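Local coordinates for protein sortase B (Streptococcus pyogenes, PDB 3PSQ) that acts as a class B sortase in pilus assembly, probably through a cysteine-dependent reaction on its protein substrates, at residues Pro107-Lys111 / Lys112-Asn116; Leu148-Pro151 / Ile152-Asp155. All coordinates share one frame; numbering follows the deposited sequence. Where two conformers were deposited one is given.

Interaction 1 (Pro107-Lys111 / Lys112-Asn116). With EDO (1,2-ethanediol), chain C.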
ATOM      1  N   PRO A 107      -5.439   2.029 -10.679  1.00 46.07           N
ATOM      2  CA  PRO A 107      -5.657   1.232 -11.880  1.00 47.62           C
ATOM      3  C   PRO A 107      -4.883   1.728 -13.128  1.00 48.06           C
ATOM      4  O   PRO A 107      -4.887   1.048 -14.152  1.00 47.82           O
ATOM      5  CB  PRO A 107      -7.177   1.333 -12.119  1.00 46.93           C
ATOM      6  CG  PRO A 107      -7.734   1.693 -10.830  1.00 46.71           C
ATOM      7  CD  PRO A 107      -6.702   2.512 -10.102  1.00 46.54           C
ATOM      8  N   ASN A 108      -4.265   2.899 -13.055  1.00 48.64           N
ATOM      9  CA  ASN A 108      -3.395   3.324 -14.166  1.00 50.80           C
ATOM     10  C   ASN A 108      -2.238   2.350 -14.337  1.00 51.16           C
ATOM     11  O   ASN A 108      -1.692   2.221 -15.419  1.00 51.83           O
ATOM     12  CB  ASN A 108      -2.854   4.746 -13.954  1.00 50.69           C
ATOM     13  CG  ASN A 108      -3.961   5.799 -14.025  1.00 52.05           C
ATOM     14  OD1 ASN A 108      -5.016   5.547 -14.594  1.00 52.28           O
ATOM     15  ND2 ASN A 108      -3.728   6.963 -13.429  1.00 51.46           N
ATOM     16  N   PHE A 109      -1.870   1.660 -13.260  1.00 51.63           N
ATOM     17  CA  PHE A 109      -0.787   0.690 -13.319  1.00 52.14           C
ATOM     18  C   PHE A 109      -1.113  -0.562 -14.121  1.00 53.32           C
ATOM     19  O   PHE A 109      -0.240  -1.393 -14.355  1.00 53.12           O
ATOM     20  CB  PHE A 109      -0.314   0.338 -11.920  1.00 50.72           C
ATOM     21  CG  PHE A 109       0.478   1.429 -11.272  1.00 49.03           C
ATOM     22  CD1 PHE A 109       1.810   1.629 -11.609  1.00 48.26           C
ATOM     23  CD2 PHE A 109      -0.101   2.266 -10.345  1.00 44.90           C
ATOM     24  CE1 PHE A 109       2.561   2.659 -11.008  1.00 47.09           C
ATOM     25  CE2 PHE A 109       0.630   3.264  -9.752  1.00 46.74           C
ATOM     26  CZ  PHE A 109       1.975   3.463 -10.075  1.00 45.89           C
ATOM     27  N   ARG A 110      -2.374  -0.694 -14.530  1.00 55.28           N
ATOM     28  CA  ARG A 110      -2.803  -1.757 -15.433  1.00 56.87           C
ATOM     29  C   ARG A 110      -2.328  -1.465 -16.855  1.00 57.39           C
ATOM     30  O   ARG A 110      -2.225  -2.381 -17.675  1.00 57.99           O
ATOM     31  CB  ARG A 110      -4.331  -1.900 -15.432  1.00 56.92           C
ATOM     32  CG  ARG A 110      -4.954  -2.261 -14.059  1.00 61.23           C
ATOM     33  CD  ARG A 110      -6.507  -2.189 -14.054  1.00 64.18           C
ATOM     34  NE  ARG A 110      -7.017  -3.323 -14.800  1.00 68.96           N
ATOM     35  CZ  ARG A 110      -7.381  -4.481 -14.249  1.00 71.58           C
ATOM     36  NH1 ARG A 110      -7.354  -4.643 -12.930  1.00 73.21           N
ATOM     37  NH2 ARG A 110      -7.788  -5.480 -15.020  1.00 71.54           N
ATOM     38  N   LYS A 111      -2.077  -0.192 -17.155  1.00 57.87           N
ATOM     39  CA  LYS A 111      -1.705   0.225 -18.505  1.00 58.75           C
ATOM     40  C   LYS A 111      -0.205   0.050 -18.729  1.00 58.94           C
ATOM     41  O   LYS A 111       0.622   0.567 -17.948  1.00 58.13           O
ATOM     42  CB  LYS A 111      -2.094   1.687 -18.756  1.00 58.91           C
ATOM     43  CG  LYS A 111      -3.588   2.009 -18.681  1.00 61.63           C
ATOM     44  CD  LYS A 111      -3.746   3.555 -18.480  1.00 67.23           C
ATOM     45  CE  LYS A 111      -5.202   4.083 -18.551  1.00 69.32           C
ATOM     46  NZ  LYS A 111      -5.239   5.479 -19.190  1.00 69.86           N
ATOM     47  N   LYS A 112       0.147  -0.666 -19.800  1.00 59.54           N
ATOM     48  CA  LYS A 112       1.567  -0.935 -20.126  1.00 60.99           C
ATOM     49  C   LYS A 112       2.443   0.310 -20.095  1.00 60.02           C
ATOM     50  O   LYS A 112       3.418   0.371 -19.354  1.00 61.27           O
ATOM     51  CB  LYS A 112       1.718  -1.640 -21.488  1.00 61.99           C
ATOM     52  CG  LYS A 112       3.144  -2.152 -21.757  1.00 66.46           C
ATOM     53  CD  LYS A 112       3.240  -2.875 -23.112  1.00 74.00           C
ATOM     54  CE  LYS A 112       4.678  -3.395 -23.370  1.00 78.00           C
ATOM     55  NZ  LYS A 112       4.937  -3.791 -24.809  1.00 79.48           N
ATOM     56  N   SER A 113       2.085   1.313 -20.886  1.00 59.20           N
ATOM     57  CA  SER A 113       2.871   2.536 -20.955  0.50 58.56           C
ATOM     58  C   SER A 113       2.998   3.216 -19.586  1.00 58.21           C
ATOM     59  O   SER A 113       4.092   3.682 -19.212  1.00 58.87           O
ATOM     60  CB  SER A 113       2.275   3.500 -21.988  0.50 58.71           C
ATOM     61  OG  SER A 113       2.788   4.813 -21.817  0.50 58.69           O
ATOM     62  N   PHE A 114       1.897   3.285 -18.829  1.00 57.11           N
ATOM     63  CA  PHE A 114       1.934   3.879 -17.483  1.00 55.37           C
ATOM     64  C   PHE A 114       2.829   3.072 -16.521  1.00 54.97           C
ATOM     65  O   PHE A 114       3.629   3.625 -15.788  1.00 54.50           O
ATOM     66  CB  PHE A 114       0.512   4.035 -16.901  1.00 54.82           C
ATOM     67  CG  PHE A 114       0.462   4.866 -15.632  1.00 53.17           C
ATOM     68  CD1 PHE A 114       0.184   6.226 -15.689  1.00 49.49           C
ATOM     69  CD2 PHE A 114       0.722   4.288 -14.385  1.00 53.37           C
ATOM     70  CE1 PHE A 114       0.156   6.995 -14.549  1.00 48.92           C
ATOM     71  CE2 PHE A 114       0.696   5.061 -13.220  1.00 52.24           C
ATOM     72  CZ  PHE A 114       0.424   6.415 -13.310  1.00 50.89           C
ATOM     73  N   PHE A 115       2.668   1.761 -16.538  1.00 55.38           N
ATOM     74  CA  PHE A 115       3.476   0.863 -15.732  1.00 56.12           C
ATOM     75  C   PHE A 115       4.966   0.913 -16.056  1.00 56.81           C
ATOM     76  O   PHE A 115       5.796   0.859 -15.161  1.00 56.44           O
ATOM     77  CB  PHE A 115       2.985  -0.558 -15.932  1.00 56.10           C
ATOM     78  CG  PHE A 115       3.685  -1.561 -15.065  1.00 57.92           C
ATOM     79  CD1 PHE A 115       3.299  -1.741 -13.724  1.00 54.59           C
ATOM     80  CD2 PHE A 115       4.746  -2.321 -15.582  1.00 57.16           C
ATOM     81  CE1 PHE A 115       3.949  -2.674 -12.919  1.00 57.18           C
ATOM     82  CE2 PHE A 115       5.408  -3.244 -14.778  1.00 57.93           C
ATOM     83  CZ  PHE A 115       5.009  -3.428 -13.434  1.00 57.16           C
ATOM     84  N   ASN A 116       5.316   1.001 -17.342  1.00 58.39           N
ATOM     85  CA  ASN A 116       6.730   1.178 -17.707  1.00 59.47           C
ATOM     86  C   ASN A 116       7.268   2.575 -17.369  1.00 59.13           C
ATOM     87  O   ASN A 116       8.463   2.744 -17.187  1.00 59.32           O
ATOM     88  CB  ASN A 116       6.984   0.875 -19.188  1.00 60.14           C
ATOM     89  CG  ASN A 116       6.740  -0.590 -19.552  1.00 63.03           C
ATOM     90  OD1 ASN A 116       6.662  -1.471 -18.688  1.00 65.48           O
ATOM     91  ND2 ASN A 116       6.608  -0.850 -20.854  1.00 66.46           N
TER
HETATM   92  C1  EDO C 238      -1.696  -1.045 -22.804  1.00 88.77           C
HETATM   93  O1  EDO C 238      -1.978  -1.763 -21.591  1.00 85.97           O
HETATM   94  C2  EDO C 238      -1.663   0.477 -22.574  1.00 88.51           C
HETATM   95  O2  EDO C 238      -0.299   0.939 -22.594  1.00 88.77           O
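F114 meets N108 with a face of its ring and F109 with an edge, a clear case of a turn packing on the helix that it leads into. Over the face sits CB of N108, 3.5 Å from the F114 ring centroid and almost directly above it, which makes a CH-pi contact; the amide carries on along the same ring, bringing N108 ND2 to 4.0 Å from F114 CE1. The ring edge is aimed at the middle of F109 in a T-shaped pair, with centroids 5.0 Å apart and planes at 86°. F114 takes the chi1 rotamer with CG opposite its own nitrogen (-170°), folding the ring back over the 3-10 turn. F109 has CG opposite its carbonyl carbon instead (-73°), which places the ring beside its own backbone N, where its face receives that edge; its own edge lies near F115, F109 CD1 to F115 CD1 at 4.2 Å. K111 is the N-cap, and its carbonyl O accepts a nearly straight bond from F115 N at 2.8 Å. Of the next two amides, K112 N donates to O1 and S113 N to O2 of a bound ethanediol, probably left from crystallisation. Around this unit, F109 and F115 rest on I135 of strand 130-142, F115 and K112 touch Q172 of strand 170-173, R110 forms a salt bridge with E191, and F114 meets the ring of H118 just beyond helix 112-117.

Interaction 2 (Leu148-Pro151 / Ile152-Asp155)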
ATOM      1  N   LEU A 148      -2.486 -12.406  -0.123  1.00 46.89           N
ATOM      2  CA  LEU A 148      -1.949 -11.057  -0.234  1.00 45.61           C
ATOM      3  C   LEU A 148      -2.550 -10.023   0.731  1.00 44.94           C
ATOM      4  O   LEU A 148      -2.041  -8.901   0.820  1.00 43.75           O
ATOM      5  CB  LEU A 148      -2.033 -10.568  -1.694  1.00 45.43           C
ATOM      6  CG  LEU A 148      -1.106 -11.328  -2.643  1.00 45.15           C
ATOM      7  CD1 LEU A 148      -1.305 -10.884  -4.069  1.00 46.50           C
ATOM      8  CD2 LEU A 148       0.360 -11.172  -2.224  1.00 44.86           C
ATOM      9  N   PHE A 149      -3.597 -10.401   1.463  1.00 44.08           N
ATOM     10  CA  PHE A 149      -4.198  -9.473   2.438  1.00 43.79           C
ATOM     11  C   PHE A 149      -3.872  -9.855   3.858  1.00 44.53           C
ATOM     12  O   PHE A 149      -4.433  -9.321   4.799  1.00 45.28           O
ATOM     13  CB  PHE A 149      -5.707  -9.271   2.199  1.00 43.37           C
ATOM     14  CG  PHE A 149      -6.018  -8.714   0.823  1.00 42.67           C
ATOM     15  CD1 PHE A 149      -5.676  -7.422   0.494  1.00 40.81           C
ATOM     16  CD2 PHE A 149      -6.575  -9.513  -0.155  1.00 43.69           C
ATOM     17  CE1 PHE A 149      -5.913  -6.927  -0.760  1.00 41.00           C
ATOM     18  CE2 PHE A 149      -6.826  -9.011  -1.422  1.00 44.30           C
ATOM     19  CZ  PHE A 149      -6.484  -7.715  -1.726  1.00 40.31           C
ATOM     20  N   ASN A 150      -2.901 -10.750   4.014  1.00 44.99           N
ATOM     21  CA  ASN A 150      -2.436 -11.148   5.326  1.00 45.02           C
ATOM     22  C   ASN A 150      -0.893 -11.184   5.367  1.00 45.71           C
ATOM     23  O   ASN A 150      -0.262 -12.124   4.864  1.00 46.14           O
ATOM     24  CB  ASN A 150      -3.036 -12.499   5.718  1.00 44.56           C
ATOM     25  CG  ASN A 150      -2.757 -12.860   7.190  1.00 47.47           C
ATOM     26  OD1 ASN A 150      -1.740 -12.459   7.729  1.00 48.66           O
ATOM     27  ND2 ASN A 150      -3.661 -13.622   7.829  1.00 44.67           N
ATOM     28  N   PRO A 151      -0.281 -10.144   5.946  1.00 45.67           N
ATOM     29  CA  PRO A 151       1.178 -10.049   6.037  1.00 45.60           C
ATOM     30  C   PRO A 151       1.806 -11.198   6.844  1.00 45.77           C
ATOM     31  O   PRO A 151       2.965 -11.539   6.660  1.00 43.89           O
ATOM     32  CB  PRO A 151       1.404  -8.705   6.749  1.00 45.16           C
ATOM     33  CG  PRO A 151       0.134  -7.911   6.474  1.00 46.60           C
ATOM     34  CD  PRO A 151      -0.960  -8.945   6.472  1.00 45.41           C
ATOM     35  N   ILE A 152       1.039 -11.796   7.742  1.00 46.71           N
ATOM     36  CA  ILE A 152       1.576 -12.925   8.490  1.00 46.81           C
ATOM     37  C   ILE A 152       1.693 -14.133   7.568  1.00 47.05           C
ATOM     38  O   ILE A 152       2.728 -14.802   7.558  1.00 47.23           O
ATOM     39  CB  ILE A 152       0.750 -13.198   9.742  1.00 46.83           C
ATOM     40  CG1 ILE A 152       0.952 -12.049  10.738  1.00 47.73           C
ATOM     41  CG2 ILE A 152       1.142 -14.523  10.355  1.00 46.21           C
ATOM     42  CD1 ILE A 152      -0.074 -12.081  11.941  1.00 50.23           C
ATOM     43  N   ASP A 153       0.651 -14.382   6.767  1.00 47.70           N
ATOM     44  CA  ASP A 153       0.657 -15.509   5.824  1.00 47.79           C
ATOM     45  C   ASP A 153       1.771 -15.335   4.814  1.00 47.54           C
ATOM     46  O   ASP A 153       2.498 -16.273   4.523  1.00 47.94           O
ATOM     47  CB  ASP A 153      -0.702 -15.734   5.136  1.00 47.68           C
ATOM     48  CG  ASP A 153      -1.748 -16.322   6.086  1.00 50.37           C
ATOM     49  OD1 ASP A 153      -1.370 -16.911   7.121  1.00 50.71           O
ATOM     50  OD2 ASP A 153      -2.968 -16.187   5.820  1.00 54.58           O
ATOM     51  N   VAL A 154       1.934 -14.130   4.294  1.00 47.26           N
ATOM     52  CA  VAL A 154       3.067 -13.847   3.420  1.00 46.75           C
ATOM     53  C   VAL A 154       4.422 -14.141   4.095  1.00 47.56           C
ATOM     54  O   VAL A 154       5.299 -14.782   3.508  1.00 47.81           O
ATOM     55  CB  VAL A 154       3.027 -12.397   2.855  1.00 46.76           C
ATOM     56  CG1 VAL A 154       4.292 -12.101   2.057  1.00 45.92           C
ATOM     57  CG2 VAL A 154       1.770 -12.195   1.985  1.00 44.58           C
ATOM     58  N   ASP A 155       4.593 -13.682   5.326  1.00 47.80           N
ATOM     59  CA  ASP A 155       5.852 -13.861   6.035  1.00 48.89           C
ATOM     60  C   ASP A 155       6.268 -15.347   6.148  1.00 49.61           C
ATOM     61  O   ASP A 155       7.436 -15.640   6.076  1.00 48.55           O
ATOM     62  CB  ASP A 155       5.776 -13.262   7.445  1.00 48.96           C
ATOM     63  CG  ASP A 155       7.067 -13.442   8.218  1.00 50.18           C
ATOM     64  OD1 ASP A 155       8.105 -13.018   7.724  1.00 53.00           O
ATOM     65  OD2 ASP A 155       7.058 -13.977   9.342  1.00 55.07           O
TER
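N150 closes the start of helix 151-155 by bonding the backbone of I152 and D153, and the contact shows how one side chain can serve two amides of a first turn. Among the hydrogen bonds, those of the side chain come first. OD1 of N150 accepts from I152 N at 2.9 Å, with the donor tilted only a little from the carbonyl plane, and from D153 N at 3.2 Å, which approaches from well above that plane. One oxygen therefore holds two amides from different directions, which should fix the rotation of the carboxamide. The chi1 angle of -171° sets CG opposite the N150 nitrogen and beside its carbonyl carbon, swinging the amide over the N-terminal end of the helix, within reach of both N-H groups. Backbone bonds of the i to i+4 kind follow: V154 N to N150 O and D155 N to P151 O, each at 3.0 Å.

Contacts between polar side chains are looser. The carboxylate of D153 stacks on the N150 amide with planes 30° apart; N150 ND2 lies 3.3 Å from D153 OD2, but the angle is too poor for a bond. A carboxylate here, in the first turn, would be expected to interact well with the positive end of the helix.

Carbon atoms also close in on the N150 oxygens in van der Waals contact. CG2 of V154 reaches 3.5 Å from N150 O, while CB of I152 lies 3.3 Å from N150 OD1. Outside the turn, V154 and L148 pack on F162 of helix 159-167, P151 and V154 touch Y89, and R80 lies against N150 and P151. The whole is an Asx turn merged with an asparagine N-cap, followed by a proline in the first helical position, where no N-H is needed.

Followed from the N terminus, the chain leaves helix 96-102, passes through interaction 1 into helix 112-117, and then runs along strands 120-125 and 130-142 before it arrives at interaction 2 and helix 151-155. The two contacts stand in series: neither nests in nor crosses the other, and each closes a short local turn at the beginning of a helix. The centres of interactions 1 and 2 lie about 25 Å apart, and they do not touch. Strand 130-142, which runs between them in sequence, also carries the packing of interaction 1, together with strand 170-173, whereas residues 148-155 lean on strands 89-93 and 197-205 and on helix 159-167.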